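Replicative DNA helicase (Nostoc punctiforme, PDB 4O1R) contains the intein crystallised here, a protein-splicing domain that probably cuts itself out of its precursor and joins the flanking sequences. Local coordinates at residues A[60-66]-A[109-115]; A[56-60]-A[71-75]; A[33-37]-A[130-134]; A[75-79]-A[138-142]. One frame throughout, in Å; residues are numbered along the deposited sequence.

Contact 1: A[60-66]-A[109-115]. Unlike the reference sequence in segment 109-115: Thr115 (reference Glu).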
loop_
_atom_site.group_PDB
_atom_site.type_symbol
_atom_site.label_atom_id
_atom_site.label_comp_id
_atom_site.label_asym_id
_atom_site.label_seq_id
_atom_site.Cartn_x
_atom_site.Cartn_y
_atom_site.Cartn_z
ATOM N N PHE A 60 1.338 -5.727 11.224
ATOM C CA PHE A 60 2.011 -6.937 10.750
ATOM C C PHE A 60 2.996 -6.544 9.668
ATOM O O PHE A 60 2.667 -5.738 8.803
ATOM C CB PHE A 60 0.988 -7.921 10.174
ATOM C CG PHE A 60 0.041 -8.465 11.204
ATOM C CD1 PHE A 60 -1.056 -7.707 11.624
ATOM C CD2 PHE A 60 0.261 -9.710 11.783
ATOM C CE1 PHE A 60 -1.927 -8.180 12.608
ATOM C CE2 PHE A 60 -0.607 -10.192 12.771
ATOM C CZ PHE A 60 -1.693 -9.426 13.171
ATOM N N THR A 61 4.195 -7.120 9.724
ATOM C CA THR A 61 5.204 -6.927 8.678
ATOM C C THR A 61 5.060 -8.028 7.647
ATOM O O THR A 61 5.146 -9.223 7.976
ATOM C CB THR A 61 6.606 -6.955 9.267
ATOM O OG1 THR A 61 6.677 -5.974 10.303
ATOM C CG2 THR A 61 7.655 -6.621 8.212
ATOM N N LEU A 62 4.818 -7.622 6.410
ATOM C CA LEU A 62 4.705 -8.546 5.293
ATOM C C LEU A 62 5.922 -8.360 4.403
ATOM O O LEU A 62 6.260 -7.228 4.067
ATOM C CB LEU A 62 3.409 -8.257 4.540
ATOM C CG LEU A 62 3.099 -9.129 3.319
ATOM C CD1 LEU A 62 1.598 -9.238 3.144
ATOM C CD2 LEU A 62 3.756 -8.557 2.067
ATOM N N THR A 63 6.581 -9.465 4.050
ATOM C CA THR A 63 7.774 -9.422 3.200
ATOM C C THR A 63 7.569 -10.306 1.986
ATOM O O THR A 63 7.019 -11.407 2.107
ATOM C CB THR A 63 9.017 -9.888 3.988
ATOM O OG1 THR A 63 9.119 -9.126 5.195
ATOM C CG2 THR A 63 10.306 -9.703 3.187
ATOM N N THR A 64 8.015 -9.835 0.824
ATOM C CA THR A 64 7.895 -10.611 -0.407
ATOM C C THR A 64 9.245 -11.208 -0.810
ATOM O O THR A 64 10.300 -10.814 -0.299
ATOM C CB THR A 64 7.327 -9.766 -1.578
ATOM O OG1 THR A 64 8.338 -8.858 -2.045
ATOM C CG2 THR A 64 6.069 -8.990 -1.159
ATOM N N ARG A 65 9.203 -12.125 -1.775
ATOM C CA ARG A 65 10.391 -12.834 -2.257
ATOM C C ARG A 65 11.446 -11.895 -2.853
ATOM O O ARG A 65 12.642 -12.137 -2.681
ATOM C CB ARG A 65 9.973 -13.923 -3.249
ATOM C CG ARG A 65 11.098 -14.812 -3.785
ATOM C CD ARG A 65 10.535 -15.987 -4.621
ATOM N NE ARG A 65 9.667 -15.532 -5.721
ATOM C CZ ARG A 65 8.748 -16.282 -6.340
ATOM N NH1 ARG A 65 8.550 -17.551 -6.000
ATOM N NH2 ARG A 65 8.010 -15.750 -7.307
ATOM N N LEU A 66 11.010 -10.834 -3.530
ATOM C CA LEU A 66 11.921 -9.823 -4.092
ATOM C C LEU A 66 12.490 -8.906 -3.030
ATOM O O LEU A 66 13.376 -8.086 -3.314
ATOM C CB LEU A 66 11.207 -8.960 -5.128
ATOM C CG LEU A 66 10.886 -9.581 -6.484
ATOM C CD1 LEU A 66 10.297 -8.510 -7.314
ATOM C CD2 LEU A 66 12.102 -10.126 -7.191
ATOM N N ASP A 109 4.342 -11.074 -6.939
ATOM C CA ASP A 109 5.436 -11.540 -6.093
ATOM C C ASP A 109 4.904 -12.445 -4.987
ATOM O O ASP A 109 3.795 -12.261 -4.491
ATOM C CB ASP A 109 6.193 -10.351 -5.492
ATOM C CG ASP A 109 7.623 -10.698 -5.078
ATOM O OD1 ASP A 109 8.103 -11.824 -5.332
ATOM O OD2 ASP A 109 8.260 -9.796 -4.527
ATOM N N GLU A 110 5.720 -13.396 -4.578
ATOM C CA GLU A 110 5.365 -14.339 -3.532
ATOM C C GLU A 110 5.595 -13.751 -2.139
ATOM O O GLU A 110 6.652 -13.159 -1.875
ATOM C CB GLU A 110 6.258 -15.571 -3.703
ATOM C CG GLU A 110 5.910 -16.698 -2.769
ATOM C CD GLU A 110 7.010 -17.718 -2.636
ATOM O OE1 GLU A 110 8.194 -17.329 -2.553
ATOM O OE2 GLU A 110 6.680 -18.905 -2.559
ATOM N N ILE A 111 4.628 -13.941 -1.242
ATOM C CA ILE A 111 4.819 -13.617 0.176
ATOM C C ILE A 111 5.711 -14.667 0.822
ATOM O O ILE A 111 5.423 -15.877 0.725
ATOM C CB ILE A 111 3.475 -13.593 0.919
ATOM C CG1 ILE A 111 2.579 -12.484 0.364
ATOM C CG2 ILE A 111 3.694 -13.393 2.436
ATOM C CD1 ILE A 111 1.134 -12.617 0.774
ATOM N N VAL A 112 6.791 -14.217 1.465
ATOM C CA VAL A 112 7.686 -15.137 2.196
ATOM C C VAL A 112 7.514 -15.098 3.712
ATOM O O VAL A 112 7.877 -16.052 4.398
ATOM C CB VAL A 112 9.188 -14.974 1.806
ATOM C CG1 VAL A 112 9.398 -15.277 0.323
ATOM C CG2 VAL A 112 9.697 -13.593 2.143
ATOM N N SER A 113 6.941 -14.015 4.233
ATOM C CA SER A 113 6.705 -13.930 5.667
ATOM C C SER A 113 5.652 -12.912 6.018
ATOM O O SER A 113 5.530 -11.873 5.361
ATOM C CB SER A 113 8.010 -13.647 6.423
ATOM O OG SER A 113 8.541 -12.415 6.052
ATOM N N ILE A 114 4.879 -13.240 7.048
ATOM C CA ILE A 114 3.989 -12.279 7.705
ATOM C C ILE A 114 4.212 -12.440 9.199
ATOM O O ILE A 114 4.123 -13.559 9.723
ATOM C CB ILE A 114 2.495 -12.484 7.358
ATOM C CG1 ILE A 114 2.273 -12.406 5.842
ATOM C CG2 ILE A 114 1.654 -11.426 8.059
ATOM C CD1 ILE A 114 0.852 -12.762 5.430
ATOM N N THR A 115 4.493 -11.329 9.887
ATOM C CA THR A 115 4.908 -11.380 11.285
ATOM C C THR A 115 4.269 -10.241 12.053
ATOM O O THR A 115 4.414 -9.082 11.668
ATOM C CB THR A 115 6.458 -11.213 11.385
ATOM O OG1 THR A 115 7.129 -12.210 10.595
ATOM C CG2 THR A 115 6.935 -11.280 12.836
HETATM O O HOH W 1 7.666 -10.184 7.350
HETATM O O HOH W 2 9.911 -12.963 -6.958
#

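Contact 2: A[56-60]-A[71-75]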
loop_
_atom_site.group_PDB
_atom_site.type_symbol
_atom_site.label_atom_id
_atom_site.label_comp_id
_atom_site.label_asym_id
_atom_site.label_seq_id
_atom_site.Cartn_x
_atom_site.Cartn_y
_atom_site.Cartn_z
ATOM N N ILE A 56 -3.687 4.293 17.175
ATOM C CA ILE A 56 -2.673 3.283 17.422
ATOM C C ILE A 56 -3.305 1.917 17.248
ATOM O O ILE A 56 -4.325 1.620 17.879
ATOM C CB ILE A 56 -2.100 3.451 18.835
ATOM C CG1 ILE A 56 -1.299 4.762 18.920
ATOM C CG2 ILE A 56 -1.219 2.245 19.198
ATOM C CD1 ILE A 56 -0.964 5.207 20.343
ATOM N N LYS A 57 -2.725 1.099 16.368
ATOM C CA LYS A 57 -3.295 -0.200 16.021
ATOM C C LYS A 57 -2.193 -1.240 15.875
ATOM O O LYS A 57 -1.026 -0.893 15.668
ATOM C CB LYS A 57 -4.095 -0.093 14.709
ATOM C CG LYS A 57 -5.364 0.730 14.935
ATOM C CD LYS A 57 -6.223 0.843 13.706
ATOM C CE LYS A 57 -7.132 2.054 13.800
ATOM N NZ LYS A 57 -8.146 1.924 14.875
ATOM N N PRO A 58 -2.556 -2.531 15.949
ATOM C CA PRO A 58 -1.588 -3.607 15.706
ATOM C C PRO A 58 -1.134 -3.657 14.251
ATOM O O PRO A 58 -1.933 -3.462 13.330
ATOM C CB PRO A 58 -2.367 -4.885 16.083
ATOM C CG PRO A 58 -3.577 -4.422 16.841
ATOM C CD PRO A 58 -3.889 -3.065 16.292
ATOM N N LEU A 59 0.157 -3.891 14.067
ATOM C CA LEU A 59 0.776 -3.968 12.751
ATOM C C LEU A 59 1.368 -5.335 12.499
ATOM O O LEU A 59 1.886 -5.976 13.429
ATOM C CB LEU A 59 1.898 -2.928 12.623
ATOM C CG LEU A 59 1.444 -1.484 12.426
ATOM C CD1 LEU A 59 2.613 -0.533 12.561
ATOM C CD2 LEU A 59 0.740 -1.311 11.078
ATOM N N PHE A 60 1.338 -5.727 11.224
ATOM C CA PHE A 60 2.011 -6.937 10.750
ATOM C C PHE A 60 2.996 -6.544 9.668
ATOM O O PHE A 60 2.667 -5.738 8.803
ATOM C CB PHE A 60 0.988 -7.921 10.174
ATOM C CG PHE A 60 0.041 -8.465 11.204
ATOM C CD1 PHE A 60 -1.056 -7.707 11.624
ATOM C CD2 PHE A 60 0.261 -9.710 11.783
ATOM C CE1 PHE A 60 -1.927 -8.180 12.608
ATOM C CE2 PHE A 60 -0.607 -10.192 12.771
ATOM C CZ PHE A 60 -1.693 -9.426 13.171
ATOM N N ARG A 71 4.485 -2.607 6.586
ATOM C CA ARG A 71 3.836 -2.852 7.877
ATOM C C ARG A 71 2.439 -2.277 7.829
ATOM O O ARG A 71 2.262 -1.071 7.654
ATOM C CB ARG A 71 4.654 -2.266 9.036
ATOM C CG ARG A 71 5.986 -3.013 9.149
ATOM C CD ARG A 71 6.921 -2.427 10.161
ATOM N NE ARG A 71 6.441 -2.665 11.509
ATOM C CZ ARG A 71 6.312 -1.723 12.434
ATOM N NH1 ARG A 71 6.639 -0.466 12.150
ATOM N NH2 ARG A 71 5.869 -2.047 13.643
ATOM N N ALA A 72 1.444 -3.160 7.962
ATOM C CA ALA A 72 0.050 -2.804 7.765
ATOM C C ALA A 72 -0.840 -3.446 8.810
ATOM O O ALA A 72 -0.487 -4.454 9.420
ATOM C CB ALA A 72 -0.418 -3.216 6.357
ATOM N N THR A 73 -2.010 -2.858 9.009
ATOM C CA THR A 73 -2.988 -3.484 9.898
ATOM C C THR A 73 -3.526 -4.783 9.288
ATOM O O THR A 73 -3.446 -4.999 8.074
ATOM C CB THR A 73 -4.137 -2.534 10.213
ATOM O OG1 THR A 73 -4.780 -2.154 8.990
ATOM C CG2 THR A 73 -3.646 -1.280 10.933
ATOM N N GLY A 74 -4.089 -5.637 10.136
ATOM C CA GLY A 74 -4.568 -6.938 9.699
ATOM C C GLY A 74 -5.682 -6.846 8.674
ATOM O O GLY A 74 -5.840 -7.742 7.847
ATOM N N ASN A 75 -6.476 -5.783 8.741
ATOM C CA ASN A 75 -7.572 -5.601 7.804
ATOM C C ASN A 75 -7.184 -4.876 6.522
ATOM O O ASN A 75 -8.033 -4.686 5.658
ATOM C CB ASN A 75 -8.778 -4.904 8.472
ATOM C CG ASN A 75 -8.479 -3.502 8.977
ATOM O OD1 ASN A 75 -7.336 -3.144 9.271
ATOM N ND2 ASN A 75 -9.536 -2.704 9.109
HETATM O O HOH W 3 -4.271 -4.747 12.894
#

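Contact 3: A[33-37]-A[130-134]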
loop_
_atom_site.group_PDB
_atom_site.type_symbol
_atom_site.label_atom_id
_atom_site.label_comp_id
_atom_site.label_asym_id
_atom_site.label_seq_id
_atom_site.Cartn_x
_atom_site.Cartn_y
_atom_site.Cartn_z
ATOM N N VAL A 33 -0.198 10.502 -6.365
ATOM C CA VAL A 33 0.647 9.344 -6.080
ATOM C C VAL A 33 0.403 8.306 -7.182
ATOM O O VAL A 33 -0.400 8.540 -8.089
ATOM C CB VAL A 33 0.376 8.770 -4.662
ATOM C CG1 VAL A 33 0.587 9.858 -3.608
ATOM C CG2 VAL A 33 -1.036 8.199 -4.553
ATOM N N TRP A 34 1.094 7.171 -7.116
ATOM C CA TRP A 34 0.830 6.085 -8.062
ATOM C C TRP A 34 -0.228 5.135 -7.528
ATOM O O TRP A 34 -0.273 4.856 -6.331
ATOM C CB TRP A 34 2.106 5.312 -8.398
ATOM C CG TRP A 34 3.042 6.131 -9.199
ATOM C CD1 TRP A 34 4.181 6.741 -8.757
ATOM C CD2 TRP A 34 2.900 6.485 -10.577
ATOM N NE1 TRP A 34 4.773 7.434 -9.787
ATOM C CE2 TRP A 34 4.004 7.301 -10.913
ATOM C CE3 TRP A 34 1.951 6.187 -11.567
ATOM C CZ2 TRP A 34 4.183 7.823 -12.195
ATOM C CZ3 TRP A 34 2.133 6.712 -12.846
ATOM C CH2 TRP A 34 3.243 7.514 -13.145
ATOM N N ALA A 35 -1.072 4.650 -8.430
ATOM C CA ALA A 35 -2.126 3.694 -8.090
ATOM C C ALA A 35 -2.365 2.752 -9.250
ATOM O O ALA A 35 -2.005 3.033 -10.392
ATOM C CB ALA A 35 -3.418 4.422 -7.741
ATOM N N LEU A 36 -3.002 1.634 -8.955
ATOM C CA LEU A 36 -3.306 0.664 -9.985
ATOM C C LEU A 36 -4.679 0.918 -10.599
ATOM O O LEU A 36 -5.673 1.042 -9.884
ATOM C CB LEU A 36 -3.268 -0.739 -9.374
ATOM C CG LEU A 36 -3.632 -1.891 -10.318
ATOM C CD1 LEU A 36 -2.569 -2.119 -11.375
ATOM C CD2 LEU A 36 -3.855 -3.147 -9.497
ATOM N N ASN A 37 -4.719 1.008 -11.923
ATOM C CA ASN A 37 -5.987 0.902 -12.640
ATOM C C ASN A 37 -6.246 -0.585 -12.888
ATOM O O ASN A 37 -5.558 -1.208 -13.679
ATOM C CB ASN A 37 -5.937 1.693 -13.954
ATOM C CG ASN A 37 -7.230 1.613 -14.733
ATOM O OD1 ASN A 37 -8.010 0.674 -14.572
ATOM N ND2 ASN A 37 -7.465 2.605 -15.586
ATOM N N LEU A 130 -9.409 5.638 -7.851
ATOM C CA LEU A 130 -9.029 4.238 -7.970
ATOM C C LEU A 130 -9.061 3.446 -6.654
ATOM O O LEU A 130 -8.986 2.216 -6.669
ATOM C CB LEU A 130 -7.644 4.151 -8.635
ATOM C CG LEU A 130 -7.579 4.654 -10.085
ATOM C CD1 LEU A 130 -6.150 4.775 -10.561
ATOM C CD2 LEU A 130 -8.361 3.720 -11.005
ATOM N N HIS A 131 -9.170 4.155 -5.527
ATOM C CA HIS A 131 -9.311 3.555 -4.185
ATOM C C HIS A 131 -8.141 2.660 -3.760
ATOM O O HIS A 131 -8.300 1.765 -2.934
ATOM C CB HIS A 131 -10.643 2.800 -4.046
ATOM C CG HIS A 131 -11.841 3.610 -4.443
ATOM N ND1 HIS A 131 -12.302 4.671 -3.695
ATOM C CD2 HIS A 131 -12.668 3.511 -5.510
ATOM C CE1 HIS A 131 -13.367 5.188 -4.283
ATOM N NE2 HIS A 131 -13.606 4.507 -5.389
ATOM N N ASN A 132 -6.959 2.931 -4.303
ATOM C CA ASN A 132 -5.753 2.192 -3.938
ATOM C C ASN A 132 -4.552 3.068 -4.198
ATOM O O ASN A 132 -4.658 4.113 -4.841
ATOM C CB ASN A 132 -5.653 0.838 -4.679
ATOM C CG ASN A 132 -5.193 0.973 -6.133
ATOM O OD1 ASN A 132 -4.002 1.107 -6.420
ATOM N ND2 ASN A 132 -6.144 0.899 -7.055
ATOM N N PHE A 133 -3.412 2.670 -3.668
ATOM C CA PHE A 133 -2.190 3.393 -3.961
ATOM C C PHE A 133 -1.002 2.495 -3.712
ATOM O O PHE A 133 -1.141 1.419 -3.105
ATOM C CB PHE A 133 -2.082 4.711 -3.160
ATOM C CG PHE A 133 -2.094 4.536 -1.660
ATOM C CD1 PHE A 133 -3.307 4.449 -0.969
ATOM C CD2 PHE A 133 -0.905 4.503 -0.924
ATOM C CE1 PHE A 133 -3.331 4.303 0.433
ATOM C CE2 PHE A 133 -0.921 4.362 0.471
ATOM C CZ PHE A 133 -2.134 4.256 1.146
ATOM N N VAL A 134 0.155 2.938 -4.190
ATOM C CA VAL A 134 1.407 2.228 -3.971
ATOM C C VAL A 134 2.107 2.756 -2.723
ATOM O O VAL A 134 2.346 3.957 -2.599
ATOM C CB VAL A 134 2.338 2.340 -5.192
ATOM C CG1 VAL A 134 3.641 1.604 -4.920
ATOM C CG2 VAL A 134 1.647 1.817 -6.448
HETATM O O HOH W 4 2.874 5.961 -4.568
#

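Contact 4: A[75-79]-A[138-142]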
loop_
_atom_site.group_PDB
_atom_site.type_symbol
_atom_site.label_atom_id
_atom_site.label_comp_id
_atom_site.label_asym_id
_atom_site.label_seq_id
_atom_site.Cartn_x
_atom_site.Cartn_y
_atom_site.Cartn_z
ATOM N N ASN A 75 -6.476 -5.783 8.741
ATOM C CA ASN A 75 -7.572 -5.601 7.804
ATOM C C ASN A 75 -7.184 -4.876 6.522
ATOM O O ASN A 75 -8.033 -4.686 5.658
ATOM C CB ASN A 75 -8.778 -4.904 8.472
ATOM C CG ASN A 75 -8.479 -3.502 8.977
ATOM O OD1 ASN A 75 -7.336 -3.144 9.271
ATOM N ND2 ASN A 75 -9.536 -2.704 9.109
ATOM N N HIS A 76 -5.929 -4.446 6.387
ATOM C CA HIS A 76 -5.561 -3.774 5.153
ATOM C C HIS A 76 -5.521 -4.756 4.001
ATOM O O HIS A 76 -4.956 -5.834 4.137
ATOM C CB HIS A 76 -4.216 -3.064 5.256
ATOM C CG HIS A 76 -4.155 -1.840 4.408
ATOM N ND1 HIS A 76 -3.715 -0.626 4.878
ATOM C CD2 HIS A 76 -4.540 -1.630 3.125
ATOM C CE1 HIS A 76 -3.834 0.282 3.921
ATOM N NE2 HIS A 76 -4.312 -0.307 2.844
ATOM N N LYS A 77 -6.092 -4.364 2.871
ATOM C CA LYS A 77 -6.203 -5.270 1.719
ATOM C C LYS A 77 -5.075 -5.087 0.699
ATOM O O LYS A 77 -4.593 -3.974 0.444
ATOM C CB LYS A 77 -7.568 -5.143 1.038
ATOM C CG LYS A 77 -8.738 -5.637 1.914
ATOM C CD LYS A 77 -10.054 -5.694 1.147
ATOM C CE LYS A 77 -11.160 -6.258 2.020
ATOM N NZ LYS A 77 -12.407 -6.488 1.255
ATOM N N PHE A 78 -4.666 -6.228 0.153
ATOM C CA PHE A 78 -3.648 -6.358 -0.887
ATOM C C PHE A 78 -4.259 -7.145 -2.036
ATOM O O PHE A 78 -5.251 -7.855 -1.845
ATOM C CB PHE A 78 -2.434 -7.100 -0.329
ATOM C CG PHE A 78 -1.734 -6.335 0.758
ATOM C CD1 PHE A 78 -2.209 -6.365 2.066
ATOM C CD2 PHE A 78 -0.622 -5.550 0.474
ATOM C CE1 PHE A 78 -1.581 -5.637 3.067
ATOM C CE2 PHE A 78 0.012 -4.826 1.480
ATOM C CZ PHE A 78 -0.474 -4.869 2.773
ATOM N N LEU A 79 -3.693 -7.015 -3.235
ATOM C CA LEU A 79 -4.325 -7.631 -4.401
ATOM C C LEU A 79 -3.694 -8.975 -4.744
ATOM O O LEU A 79 -2.487 -9.059 -4.999
ATOM C CB LEU A 79 -4.237 -6.693 -5.610
ATOM C CG LEU A 79 -4.904 -7.222 -6.889
ATOM C CD1 LEU A 79 -6.382 -7.507 -6.686
ATOM C CD2 LEU A 79 -4.706 -6.241 -8.025
ATOM N N ILE A 138 4.441 -1.555 -2.956
ATOM C CA ILE A 138 3.414 -2.611 -2.942
ATOM C C ILE A 138 2.047 -1.939 -3.117
ATOM O O ILE A 138 1.804 -0.868 -2.567
ATOM C CB ILE A 138 3.458 -3.426 -1.622
ATOM C CG1 ILE A 138 4.826 -4.098 -1.462
ATOM C CG2 ILE A 138 2.326 -4.485 -1.566
ATOM C CD1 ILE A 138 5.064 -4.752 -0.105
ATOM N N ILE A 139 1.161 -2.561 -3.894
ATOM C CA ILE A 139 -0.190 -2.011 -4.101
ATOM C C ILE A 139 -1.091 -2.339 -2.917
ATOM O O ILE A 139 -1.189 -3.497 -2.518
ATOM C CB ILE A 139 -0.771 -2.521 -5.419
ATOM C CG1 ILE A 139 0.064 -1.975 -6.578
ATOM C CG2 ILE A 139 -2.238 -2.120 -5.593
ATOM C CD1 ILE A 139 -0.023 -2.790 -7.816
ATOM N N VAL A 140 -1.709 -1.319 -2.326
ATOM C CA VAL A 140 -2.621 -1.495 -1.185
ATOM C C VAL A 140 -3.972 -0.840 -1.470
ATOM O O VAL A 140 -4.016 0.159 -2.179
ATOM C CB VAL A 140 -2.032 -0.929 0.128
ATOM C CG1 VAL A 140 -0.650 -1.483 0.370
ATOM C CG2 VAL A 140 -1.983 0.603 0.117
ATOM N N HIS A 141 -5.075 -1.376 -0.936
ATOM C CA HIS A 141 -6.429 -0.825 -1.174
ATOM C C HIS A 141 -7.024 -0.066 0.003
ATOM O O HIS A 141 -6.893 -0.476 1.162
ATOM C CB HIS A 141 -7.438 -1.926 -1.504
ATOM C CG HIS A 141 -8.622 -1.474 -2.322
ATOM N ND1 HIS A 141 -9.754 -0.907 -1.768
ATOM C CD2 HIS A 141 -8.845 -1.512 -3.660
ATOM C CE1 HIS A 141 -10.620 -0.625 -2.725
ATOM N NE2 HIS A 141 -10.092 -0.974 -3.883
ATOM N N ASN A 142 -7.892 0.978 -0.427
ATOM C CA ASN A 142 -8.544 1.784 0.616
ATOM C C ASN A 142 -9.607 0.939 1.317
ATOM O O ASN A 142 -10.045 -0.144 0.869
ATOM C CB ASN A 142 -9.288 2.969 -0.039
ATOM C CG ASN A 142 -8.386 4.146 -0.439
ATOM O OD1 ASN A 142 -8.872 5.085 -1.077
ATOM N ND2 ASN A 142 -7.102 4.113 -0.071
ATOM O OXT ASN A 142 -10.101 1.342 2.389
HETATM O O HOH W 5 -8.033 -2.023 2.957
HETATM O O HOH W 6 -0.966 -5.947 -3.626
#

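Contact 1: A[60-66]-A[109-115]
Val112 and Ser113 both face Thr63 in a classic beta bulge, which shifts the register between two antiparallel strands by one residue. Thr63 O takes a bond from Val112 N at 2.9 Å and a weak one from Ser113 N at 3.4 Å. Past the bulge the carboxylate of Asp109 takes over. A chi1 of 74° sets Thr64 OG1 between its backbone N and carbonyl carbon, from where it donates to Asp109 OD2 at 2.7 Å, arriving from above the carboxylate plane. Leu66 N meets the same OD2 at 3.1 Å on its syn lone pair, and Tyr107 OH adds a bond from outside the two segments. Asp109 OD1 is linked through a water to Arg65 NE. The Arg65 guanidinium lays one face over Glu110 CB, and Arg65 NH1 lies 3.5 Å from Glu110 OE1, an oxygen well out of the guanidinium plane. With an alanine at Asp109, the Thr64 hydroxyl and the Leu66 amide would probably lose their shared acceptor, leaving the turn after strand 57-64 freer to move. The buried carboxylate, gripped by several donors, is thus likely to stay ionised, whereas the Arg65-Glu110 salt bridge rests on charge alone, with no N-H aimed at the oxygen.

Contact 2: A[56-60]-A[71-75]
Leu59, its CG anti to the carbonyl carbon (chi1 -75°), and Arg71, whose chain bends at chi3 (71°), meet with the leucine methyl over one face of the guanidinium. The methyl sits off centre, toward the rim, with Leu59 CD1 3.8 Å from Arg71 NH2. That holds for the one of two deposited Arg71 conformers described here; its charge is paired with Glu120, and NH2 also bonds Ser117 O. The other branch of the leucine, CD2, presses on the backbone at Ala72 C, 3.5 Å away. Next along, Phe60 and Ala72 form an antiparallel hydrogen-bonded pair, Phe60 N to Ala72 O at 2.9 Å and Ala72 N to Phe60 O at 3.0 Å. Ala72 O also lies at the edge of the Phe60 ring, in its plane. The strands then diverge, and a water fills in, donating to Pro58 O at 2.7 Å and accepting from Gly74 N at 2.9 Å. Thr73 CG2 packs on Lys57 CB, while its OG1 bonds Asn75 OD1 at 2.8 Å. This is the open end of the hairpin formed by strands 57-64 and 69-72, and the run from Thr73 to His76 matches the TxxH motif of block B in inteins.

Contact 3: A[33-37]-A[130-134]
A side-chain amide stands in for main chain where strand 132-135 meets strand 31-37 of the intein's all-beta fold: Asn132 grips both polar backbone atoms of Leu36. Its OD1 accepts from Leu36 N at 2.8 Å, and its ND2 donates to Leu36 O at 2.9 Å. Both bonds are nearly straight (172° and 173°) and use an in-plane lone pair of the accepting oxygen, so the amide meets the Leu36 backbone edge-on, and the two bonds fix its rotation. A chi1 of 78° folds Asn132 CG between its own backbone N and carbonyl carbon, turning the amide to Leu36. Two residues on, an ordinary backbone bond runs from Val134 N to Trp34 O at 2.9 Å. Packing between them is close: Ala35 CB lies 3.2 Å from Asn132 O, a buried oxygen without a partner in the model, and 3.9 Å from Leu130 CD1. Val33 CG2 touches Phe133 CB at 3.9 Å. An alanine in place of Asn132 would probably leave both the N-H and the carbonyl of Leu36 without their mates in this buried spot. Strand 42-55 pairs with strand 31-37 through Ala46 and Glu44, and strand 138-141 pairs with strand 132-135 through Val140 and Phe133.

Contact 4: A[75-79]-A[138-142]
This is a buried, loosely paired antiparallel contact between the two inner strands of a four-stranded sheet, close to the centre of the chain; a backbone hydrogen bond joins Lys77 and His141. In it His141 N donates to Lys77 O at 3.0 Å and 167°. The strands run at 129° to each other, and water takes up the separation at both ends. One water accepts from Leu79 N at 3.0 Å and donates to Ile139 O at 2.7 Å; a second receives Lys77 N at 3.0 Å and lies 2.6 Å from His141 O. Hydrophobic contact comes from Phe78, whose chi1 of -65° brings the ring beside its backbone N and close to the facing strand. There Phe78 CD2 meets Ile138 CG2 at 3.7 Å, the methyl in the plane of the ring at its edge, while Phe78 CE2 touches Val140 CG1 at 3.6 Å. Leu96 and Ile70 also pack on this ring. His76 reaches across, its NE2 near Val140 CB and 3.1 Å from His141 O; its ND1 bonds Ala4 O. In the conformers described here, His141 ND1 donates to the C-terminal carboxylate oxygen Asn142 O on an in-plane lone pair, and its ring meets Trp84 edge-to-face. Ala4 probably occupies the place where inteins start with a cysteine or serine. The grouping of His76 with the closing His141-Asn142 pair is that of blocks B and G of inteins, consistent with the splicing site of a Hint fold.

Overall arrangement
Going from the N terminus, strand 31-37 opens the longest loop, closed only when 130-134 arrives in contact 3; contacts 1 and 2 are nested inside it. Segment 56-60 folds back on 71-75 as a local hairpin, contact 2, and shares Phe60 with contact 1, whose loop closes at 109-115, so these two cross. At Asn75 contact 2 passes the chain on to contact 4, closed by 138-142; contact 4 crosses both contact 1 and contact 3. Contacts 1 and 2 build one wall of the curled sheet, contact 3 lies on the opposite side of the chain's centre, and contact 4 brings the C terminus into the middle.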